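Local coordinates for protein Kinase A (Toxoplasma gondii, PDB 5J3U) that binds cyclic AMP in two tandem cyclic nucleotide-binding domains and, as a regulatory chain, probably inhibits the kinase catalytic subunit until the nucleotide arrives, at residues N23-E27 with K28-T32; K139-H142 with I143-G146; G248-Q251 with D252-K256. One frame throughout, in Å; residues are numbered along the deposited sequence. Where two conformers were deposited one is given.

Overall arrangement
Each of the three contacts joins residues that follow one another directly, and along the chain they come in series, with no nesting or crossing. Contact 1 turns the loop after helix 6-18 into helix 27-36, beside helix 116-138. That long helix then carries the chain to the second nucleotide-binding domain, where contact 2 forms the turn on the way to helix 149-157. Contact 3 follows helix 240-246, after the second beta structure, and forms the first turns of helix 250-257. Contacts 2 and 3 touch, Ile143 lying against Val250 and Leu254, so the entry to the second domain packs on its last helix. Contact 1 stands apart, its centre about 35 Å from that of contact 3.

Contact 1 of 3, residues N23-E27 with K28-T32; sequences NSLDE and KDLNT
Asp26 and Asp29 form an N-terminal helix cap, a local contact where the loop after helix 6-18 turns into helix 27-36 of the first cyclic nucleotide-binding half of the chain. Asp26 is the N-cap residue. Its CG is turned between the backbone N and the carbonyl carbon (chi1 71°), which brings OD1 back over the first turn to accept from Asp29 N at 3.0 Å, in a nearly straight bond. The main chain takes over at once: Leu30 N donates to Asp26 O at 2.9 Å, and Asn31 N to Glu27 O. The two aspartate carboxylates come near each other, with planes 28° apart and Asp26 OD1 3.8 Å from Asp29 OD2, a like-charge approach that bound water probably eases. One water donates to Asp26 OD1 and, weakly, to Asp29 OD1. On the inner side Leu25 CD1 meets Leu30 CD1 at 4.1 Å, the two side chains crossing at about a right angle. Leu30 also leans on Leu16 of helix 6-18, and Leu25 on Ala126 of helix 116-138, while Asp26 itself stays at the surface. A second water spans the turn, accepting from Asp26 N and donating to Asp29 OD2 at 2.6 Å.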
ATOM      1  N   ASN A  23       6.084   4.845  -0.372  1.00 14.87           N
ATOM      2  CA  ASN A  23       5.292   5.094  -1.568  1.00 15.34           C
ATOM      3  C   ASN A  23       5.167   6.557  -1.941  1.00 15.98           C
ATOM      4  O   ASN A  23       4.975   6.841  -3.086  1.00 17.74           O
ATOM      5  CB  ASN A  23       3.882   4.464  -1.335  1.00 15.42           C
ATOM      6  CG  ASN A  23       2.943   4.655  -2.488  1.00 15.68           C
ATOM      7  OD1 ASN A  23       2.076   5.517  -2.458  1.00 15.42           O
ATOM      8  ND2 ASN A  23       3.115   3.864  -3.516  1.00 16.52           N
ATOM      9  N   SER A  24       5.280   7.463  -0.985  1.00 15.40           N
ATOM     10  CA  SER A  24       5.169   8.892  -1.235  1.00 19.29           C
ATOM     11  C   SER A  24       6.490   9.546  -1.675  1.00 17.87           C
ATOM     12  O   SER A  24       6.459  10.744  -2.062  1.00 19.74           O
ATOM     13  CB  SER A  24       4.665   9.641  -0.008  1.00 19.72           C
ATOM     14  OG  SER A  24       5.654   9.812   0.964  1.00 24.62           O
ATOM     15  N   LEU A  25       7.596   8.811  -1.699  1.00 16.29           N
ATOM     16  CA  LEU A  25       8.861   9.437  -2.070  1.00 17.22           C
ATOM     17  C   LEU A  25       8.911   9.810  -3.540  1.00 16.96           C
ATOM     18  O   LEU A  25       8.510   9.006  -4.410  1.00 15.81           O
ATOM     19  CB  LEU A  25      10.056   8.564  -1.691  1.00 18.36           C
ATOM     20  CG  LEU A  25      10.212   8.373  -0.174  1.00 19.39           C
ATOM     21  CD1 LEU A  25      11.378   7.410   0.072  1.00 21.83           C
ATOM     22  CD2 LEU A  25      10.426   9.655   0.636  1.00 20.33           C
ATOM     23  N   ASP A  26       9.439  10.995  -3.825  1.00 18.68           N
ATOM     24  CA  ASP A  26       9.827  11.310  -5.233  1.00 21.05           C
ATOM     25  C   ASP A  26      10.977  10.407  -5.730  1.00 22.43           C
ATOM     26  O   ASP A  26      11.602   9.690  -4.932  1.00 19.27           O
ATOM     27  CB  ASP A  26      10.052  12.783  -5.489  1.00 25.66           C
ATOM     28  CG  ASP A  26      11.287  13.329  -4.871  1.00 27.58           C
ATOM     29  OD1 ASP A  26      12.316  12.627  -4.784  1.00 30.05           O
ATOM     30  OD2 ASP A  26      11.214  14.518  -4.454  1.00 34.21           O
ATOM     31  N   GLU A  27      11.157  10.357  -7.047  1.00 21.24           N
ATOM     32  CA  GLU A  27      11.971   9.329  -7.654  1.00 21.66           C
ATOM     33  C   GLU A  27      13.443   9.470  -7.263  1.00 21.76           C
ATOM     34  O   GLU A  27      14.131   8.448  -7.038  1.00 18.57           O
ATOM     35  CB  GLU A  27      11.772   9.237  -9.158  1.00 25.00           C
ATOM     36  CG  GLU A  27      12.349  10.396  -9.905  1.00 26.69           C
ATOM     37  CD  GLU A  27      12.148  10.319 -11.394  1.00 30.17           C
ATOM     38  OE1 GLU A  27      11.444   9.406 -11.868  1.00 33.47           O
ATOM     39  OE2 GLU A  27      12.711  11.184 -12.068  1.00 35.86           O
ATOM     40  N   LYS A  28      13.885  10.714  -7.061  1.00 19.20           N
ATOM     41  CA  LYS A  28      15.248  10.885  -6.600  1.00 22.35           C
ATOM     42  C   LYS A  28      15.479  10.455  -5.163  1.00 19.41           C
ATOM     43  O   LYS A  28      16.510   9.851  -4.894  1.00 19.08           O
ATOM     44  CB  LYS A  28      15.746  12.295  -6.863  1.00 23.59           C
ATOM     45  CG  LYS A  28      15.913  12.589  -8.360  1.00 27.01           C
ATOM     46  CD  LYS A  28      16.952  13.687  -8.556  1.00 28.66           C
ATOM     47  CE  LYS A  28      17.096  14.159  -9.998  1.00 32.61           C
ATOM     48  NZ  LYS A  28      18.355  15.001 -10.140  1.00 27.73           N
ATOM     49  N   ASP A  29      14.539  10.748  -4.279  1.00 17.34           N
ATOM     50  CA  ASP A  29      14.579  10.273  -2.854  1.00 18.79           C
ATOM     51  C   ASP A  29      14.517   8.787  -2.756  1.00 18.98           C
ATOM     52  O   ASP A  29      15.234   8.166  -1.953  1.00 16.26           O
ATOM     53  CB  ASP A  29      13.489  10.857  -1.994  1.00 18.30           C
ATOM     54  CG  ASP A  29      13.791  12.235  -1.485  1.00 21.84           C
ATOM     55  OD1 ASP A  29      14.972  12.683  -1.519  1.00 23.73           O
ATOM     56  OD2 ASP A  29      12.851  12.904  -1.017  1.00 21.20           O
ATOM     57  N   LEU A  30      13.695   8.177  -3.613  1.00 18.02           N
ATOM     58  CA  LEU A  30      13.649   6.752  -3.661  1.00 19.53           C
ATOM     59  C   LEU A  30      15.023   6.204  -4.161  1.00 19.76           C
ATOM     60  O   LEU A  30      15.548   5.243  -3.594  1.00 17.83           O
ATOM     61  CB  LEU A  30      12.488   6.253  -4.516  1.00 21.76           C
ATOM     62  CG  LEU A  30      12.050   4.802  -4.259  1.00 24.18           C
ATOM     63  CD1 LEU A  30      11.282   4.709  -2.962  1.00 26.16           C
ATOM     64  CD2 LEU A  30      11.195   4.268  -5.384  1.00 25.24           C
ATOM     65  N   ASN A  31      15.601   6.852  -5.177  1.00 19.22           N
ATOM     66  CA  ASN A  31      16.950   6.478  -5.634  1.00 19.14           C
ATOM     67  C   ASN A  31      18.035   6.566  -4.529  1.00 17.53           C
ATOM     68  O   ASN A  31      18.884   5.684  -4.427  1.00 18.63           O
ATOM     69  CB  ASN A  31      17.337   7.234  -6.889  1.00 19.74           C
ATOM     70  CG  ASN A  31      18.656   6.784  -7.439  1.00 21.66           C
ATOM     71  OD1 ASN A  31      19.691   7.458  -7.262  1.00 22.13           O
ATOM     72  ND2 ASN A  31      18.652   5.637  -8.079  1.00 18.24           N
ATOM     73  N   THR A  32      18.005   7.600  -3.729  1.00 17.45           N
ATOM     74  CA  THR A  32      18.881   7.745  -2.568  1.00 17.70           C
ATOM     75  C   THR A  32      18.719   6.657  -1.508  1.00 19.42           C
ATOM     76  O   THR A  32      19.680   6.077  -1.039  1.00 16.31           O
ATOM     77  CB  THR A  32      18.615   9.100  -1.978  1.00 18.82           C
ATOM     78  OG1 THR A  32      18.978  10.052  -2.958  1.00 19.15           O
ATOM     79  CG2 THR A  32      19.367   9.397  -0.679  1.00 19.82           C
TER
HETATM   80  O   HOH W   1      10.288  12.638  -1.520  1.00 20.08           O
HETATM   81  O   HOH W   2      14.654  14.347  -4.385  1.00 36.69           O

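Contact 2 of 3, residues K139-H142 with I143-G146; sequences KSVH and ILDG
His142 and Asp145 lie side by side and point the same way, on a tight turn between helix 116-138 and helix 149-157. The imidazole and carboxylate planes are steeply turned, 77° apart, and the contact is made at the ring edge. The ring offers ND1 as donor, and Asp145 OD2 sits close to the ring plane, 2.7 Å away. Seen from the carboxylate, the donor arrives on the syn side of OD2 and only slightly out of plane. Ser140 O lies over one face of the ring, offset toward the rim. His142 holds CG anti to its carbonyl carbon, beside the backbone N (chi1 -63°), and Asp145 adopts the same kind of rotamer (chi1 -74°); with the backbone curled between them, both groups emerge on one flank of the turn.

The curl itself is a 3-10 turn. Leu144 N donates to Val141 O at 2.9 Å, and Asp145 N to His142 O, the latter from well above the carbonyl plane. The other oxygen of the aspartate, OD1, accepts a hydrogen bond from a water that also donates to Lys139 O, linking the turn back to the chain just after the long helix.

Across from this polar flank, Val141 CG1 touches Ile143 CG2 at 4.0 Å and lies near Leu144 CG. Ile143 continues onto Val250 and Leu254 of helix 250-257, and Leu144 onto Arg152 of helix 149-157.

The ND1 bond helps to fix the rotation of the imidazole, and the adjacent carboxylate would tend to favour a protonated, positively charged ring; water and ring together engage both oxygens of Asp145.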
ATOM      1  N   LYS A 139     -11.262  11.805   6.336  1.00 16.49           N
ATOM      2  CA  LYS A 139     -12.275  12.384   7.172  1.00 21.60           C
ATOM      3  C   LYS A 139     -13.239  13.206   6.373  1.00 19.33           C
ATOM      4  O   LYS A 139     -14.328  13.480   6.850  1.00 23.18           O
ATOM      5  CB  LYS A 139     -11.599  13.190   8.317  1.00 23.84           C
ATOM      6  CG  LYS A 139     -12.463  13.396   9.505  1.00 30.91           C
ATOM      7  CD  LYS A 139     -11.873  14.459  10.419  1.00 35.07           C
ATOM      8  CE  LYS A 139     -12.449  14.319  11.828  1.00 41.00           C
ATOM      9  NZ  LYS A 139     -13.840  13.766  11.921  1.00 43.96           N
ATOM     10  N   SER A 140     -12.887  13.602   5.157  0.70 20.91           N
ATOM     11  CA  SER A 140     -13.809  14.277   4.284  0.70 21.68           C
ATOM     12  C   SER A 140     -14.297  13.436   3.120  0.70 19.97           C
ATOM     13  O   SER A 140     -14.793  13.965   2.154  0.70 26.61           O
ATOM     14  CB  SER A 140     -13.164  15.592   3.804  0.70 25.05           C
ATOM     15  OG  SER A 140     -12.724  16.266   4.953  0.70 28.30           O
ATOM     16  N   VAL A 141     -14.174  12.125   3.216  1.00 16.68           N
ATOM     17  CA  VAL A 141     -14.737  11.195   2.235  1.00 15.62           C
ATOM     18  C   VAL A 141     -15.986  10.546   2.872  1.00 16.83           C
ATOM     19  O   VAL A 141     -15.881   9.688   3.744  1.00 15.05           O
ATOM     20  CB  VAL A 141     -13.676  10.141   1.861  1.00 15.73           C
ATOM     21  CG1 VAL A 141     -14.231   9.020   0.993  1.00 16.05           C
ATOM     22  CG2 VAL A 141     -12.461  10.790   1.186  1.00 15.11           C
ATOM     23  N   HIS A 142     -17.174  10.914   2.405  1.00 15.46           N
ATOM     24  CA  HIS A 142     -18.385  10.658   3.218  1.00 16.96           C
ATOM     25  C   HIS A 142     -18.857   9.240   3.372  1.00 16.53           C
ATOM     26  O   HIS A 142     -19.496   8.902   4.365  1.00 17.15           O
ATOM     27  CB  HIS A 142     -19.499  11.549   2.701  1.00 18.36           C
ATOM     28  CG  HIS A 142     -19.167  12.967   2.874  1.00 20.66           C
ATOM     29  ND1 HIS A 142     -18.941  13.493   4.124  1.00 20.73           N
ATOM     30  CD2 HIS A 142     -18.820  13.925   1.982  1.00 21.59           C
ATOM     31  CE1 HIS A 142     -18.552  14.756   3.990  1.00 24.07           C
ATOM     32  NE2 HIS A 142     -18.498  15.042   2.703  1.00 22.61           N
ATOM     33  N   ILE A 143     -18.469   8.399   2.446  1.00 19.64           N
ATOM     34  CA  ILE A 143     -18.793   6.996   2.558  1.00 21.82           C
ATOM     35  C   ILE A 143     -18.101   6.374   3.774  1.00 22.57           C
ATOM     36  O   ILE A 143     -18.571   5.363   4.311  1.00 21.45           O
ATOM     37  CB  ILE A 143     -18.425   6.284   1.230  1.00 26.31           C
ATOM     38  CG1 ILE A 143     -19.173   4.971   1.110  1.00 28.37           C
ATOM     39  CG2 ILE A 143     -16.926   6.105   1.024  1.00 25.86           C
ATOM     40  CD1 ILE A 143     -20.514   5.150   0.495  1.00 29.82           C
ATOM     41  N   LEU A 144     -17.030   7.025   4.276  1.00 18.07           N
ATOM     42  CA  LEU A 144     -16.385   6.582   5.544  1.00 16.53           C
ATOM     43  C   LEU A 144     -16.881   7.295   6.805  1.00 15.17           C
ATOM     44  O   LEU A 144     -16.365   7.106   7.897  1.00 15.80           O
ATOM     45  CB  LEU A 144     -14.869   6.769   5.410  1.00 14.73           C
ATOM     46  CG  LEU A 144     -14.267   6.066   4.193  1.00 14.74           C
ATOM     47  CD1 LEU A 144     -12.775   6.277   4.253  1.00 15.56           C
ATOM     48  CD2 LEU A 144     -14.614   4.594   4.146  1.00 15.08           C
ATOM     49  N   ASP A 145     -17.927   8.104   6.698  1.00 16.81           N
ATOM     50  CA  ASP A 145     -18.378   8.881   7.837  1.00 18.28           C
ATOM     51  C   ASP A 145     -18.856   8.042   9.014  1.00 19.81           C
ATOM     52  O   ASP A 145     -18.857   8.526  10.124  1.00 20.10           O
ATOM     53  CB  ASP A 145     -19.482   9.904   7.441  1.00 19.78           C
ATOM     54  CG  ASP A 145     -18.939  11.085   6.676  1.00 20.98           C
ATOM     55  OD1 ASP A 145     -17.688  11.262   6.606  1.00 19.58           O
ATOM     56  OD2 ASP A 145     -19.778  11.840   6.119  1.00 23.05           O
ATOM     57  N   GLY A 146     -19.213   6.796   8.757  1.00 21.58           N
ATOM     58  CA  GLY A 146     -19.687   5.917   9.810  1.00 24.05           C
ATOM     59  C   GLY A 146     -18.584   5.293  10.616  1.00 25.78           C
ATOM     60  O   GLY A 146     -18.822   4.810  11.748  1.00 25.36           O
TER
HETATM   61  O   HOH W   3     -16.801  13.831   6.653  1.00 43.24           O

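Contact 3 of 3, residues G248-Q251 with D252-K256; sequences GSVQ and DLLSK
Ser249 and Asp252 meet at the start of helix 250-257, where the first turn of the helix is wound mainly by backbone hydrogen bonds. Ser249 O receives two donors: Leu253 N at 3.2 Å, lying in the carbonyl plane, and Asp252 N at 2.9 Å, a weak bond because its N-H is bent well away from the oxygen (125°). The Leu253 bond already has the alpha-helical spacing, and Leu254 N to Val250 O and Ser255 N to Gln251 O, each at 2.9 Å, continue it.

Side-chain contacts are fewer. Asp252 sets CB against Ser249 O at 3.3 Å, and its OD2 lies alongside Ser249 CB without a bond between the side chains. Among apolar groups, Val250 CG1 approaches Leu254 CG at 4.2 Å. The isobutyl group of Leu254, with CG beside its backbone N (chi1 -75°), also lies over Val250 O.

Outside the turn, Val250 packs on Met147, while Leu254 reaches Phe243 of helix 240-246 and Ile218 of helix 215-219. The side chain of Leu254 is about 8 Å from bound cyclic AMP, near the site without touching it. A helix packed back on the preceding helix after the beta barrel is the C-terminal helical element of the cyclic nucleotide-binding fold.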
ATOM      1  N   GLY A 248     -15.215  -2.934   6.698  1.00 16.72           N
ATOM      2  CA  GLY A 248     -16.375  -3.281   7.530  1.00 16.79           C
ATOM      3  C   GLY A 248     -17.694  -3.098   6.845  1.00 16.58           C
ATOM      4  O   GLY A 248     -17.860  -3.453   5.678  1.00 17.12           O
ATOM      5  N   SER A 249     -18.658  -2.537   7.559  1.00 18.25           N
ATOM      6  CA  SER A 249     -20.008  -2.372   7.039  1.00 18.51           C
ATOM      7  C   SER A 249     -20.114  -1.313   5.944  1.00 18.03           C
ATOM      8  O   SER A 249     -21.160  -1.251   5.246  1.00 16.04           O
ATOM      9  CB  SER A 249     -21.031  -2.120   8.193  1.00 21.50           C
ATOM     10  OG  SER A 249     -20.982  -0.789   8.647  1.00 25.72           O
ATOM     11  N   VAL A 250     -19.042  -0.546   5.697  1.00 16.02           N
ATOM     12  CA  VAL A 250     -19.056   0.337   4.508  1.00 15.57           C
ATOM     13  C   VAL A 250     -19.252  -0.499   3.209  1.00 14.85           C
ATOM     14  O   VAL A 250     -19.812  -0.017   2.242  1.00 14.23           O
ATOM     15  CB  VAL A 250     -17.829   1.233   4.414  1.00 14.84           C
ATOM     16  CG1 VAL A 250     -17.928   2.129   3.186  1.00 16.32           C
ATOM     17  CG2 VAL A 250     -17.694   2.075   5.665  1.00 15.93           C
ATOM     18  N   GLN A 251     -18.839  -1.746   3.224  1.00 15.93           N
ATOM     19  CA  GLN A 251     -19.081  -2.654   2.079  1.00 15.67           C
ATOM     20  C   GLN A 251     -20.554  -2.855   1.795  1.00 16.50           C
ATOM     21  O   GLN A 251     -20.985  -2.945   0.607  1.00 15.66           O
ATOM     22  CB  GLN A 251     -18.403  -4.008   2.330  1.00 17.28           C
ATOM     23  CG  GLN A 251     -16.872  -3.893   2.435  1.00 17.30           C
ATOM     24  CD  GLN A 251     -16.227  -5.174   2.938  1.00 18.82           C
ATOM     25  OE1 GLN A 251     -15.931  -5.334   4.157  1.00 20.80           O
ATOM     26  NE2 GLN A 251     -16.002  -6.088   2.031  1.00 15.19           N
ATOM     27  N   ASP A 252     -21.340  -2.902   2.876  1.00 18.14           N
ATOM     28  CA  ASP A 252     -22.809  -2.998   2.762  1.00 18.26           C
ATOM     29  C   ASP A 252     -23.389  -1.724   2.226  1.00 18.38           C
ATOM     30  O   ASP A 252     -24.306  -1.764   1.381  1.00 19.21           O
ATOM     31  CB  ASP A 252     -23.474  -3.355   4.105  1.00 19.78           C
ATOM     32  CG  ASP A 252     -23.008  -4.669   4.680  1.00 21.58           C
ATOM     33  OD1 ASP A 252     -22.748  -5.629   3.928  1.00 22.77           O
ATOM     34  OD2 ASP A 252     -22.951  -4.763   5.917  1.00 24.78           O
ATOM     35  N   LEU A 253     -22.890  -0.577   2.690  1.00 18.33           N
ATOM     36  CA  LEU A 253     -23.335   0.706   2.119  1.00 20.00           C
ATOM     37  C   LEU A 253     -23.042   0.802   0.638  1.00 18.61           C
ATOM     38  O   LEU A 253     -23.848   1.319  -0.109  1.00 21.06           O
ATOM     39  CB  LEU A 253     -22.680   1.910   2.801  1.00 21.75           C
ATOM     40  CG  LEU A 253     -22.836   2.169   4.277  1.00 26.86           C
ATOM     41  CD1 LEU A 253     -22.020   3.405   4.657  1.00 30.14           C
ATOM     42  CD2 LEU A 253     -24.308   2.403   4.631  1.00 28.63           C
ATOM     43  N   LEU A 254     -21.841   0.371   0.240  1.00 16.55           N
ATOM     44  CA  LEU A 254     -21.430   0.443  -1.125  1.00 16.59           C
ATOM     45  C   LEU A 254     -22.284  -0.485  -1.986  1.00 17.12           C
ATOM     46  O   LEU A 254     -22.661  -0.132  -3.123  1.00 18.07           O
ATOM     47  CB  LEU A 254     -19.934   0.096  -1.263  1.00 17.66           C
ATOM     48  CG  LEU A 254     -18.980   1.212  -0.809  1.00 17.46           C
ATOM     49  CD1 LEU A 254     -17.582   0.659  -0.789  1.00 18.12           C
ATOM     50  CD2 LEU A 254     -19.074   2.451  -1.707  1.00 20.06           C
ATOM     51  N   SER A 255     -22.624  -1.625  -1.432  1.00 18.21           N
ATOM     52  CA  SER A 255     -23.436  -2.614  -2.139  1.00 22.36           C
ATOM     53  C   SER A 255     -24.842  -2.064  -2.391  1.00 23.39           C
ATOM     54  O   SER A 255     -25.391  -2.149  -3.508  1.00 21.71           O
ATOM     55  CB  SER A 255     -23.514  -3.907  -1.358  1.00 25.57           C
ATOM     56  OG  SER A 255     -23.929  -4.918  -2.234  1.00 33.05           O
ATOM     57  N   LYS A 256     -25.422  -1.462  -1.363  1.00 25.09           N
ATOM     58  CA  LYS A 256     -26.760  -0.891  -1.513  1.00 26.86           C
ATOM     59  C   LYS A 256     -26.767   0.329  -2.459  1.00 27.96           C
ATOM     60  O   LYS A 256     -27.691   0.475  -3.275  1.00 29.97           O
ATOM     61  CB  LYS A 256     -27.368  -0.598  -0.128  1.00 30.72           C
ATOM     62  CG  LYS A 256     -27.667  -1.884   0.670  1.00 37.17           C
ATOM     63  CD  LYS A 256     -28.496  -1.551   1.929  1.00 43.07           C
ATOM     64  CE  LYS A 256     -28.762  -2.738   2.856  1.00 43.87           C
ATOM     65  NZ  LYS A 256     -27.627  -2.933   3.800  1.00 41.91           N
TER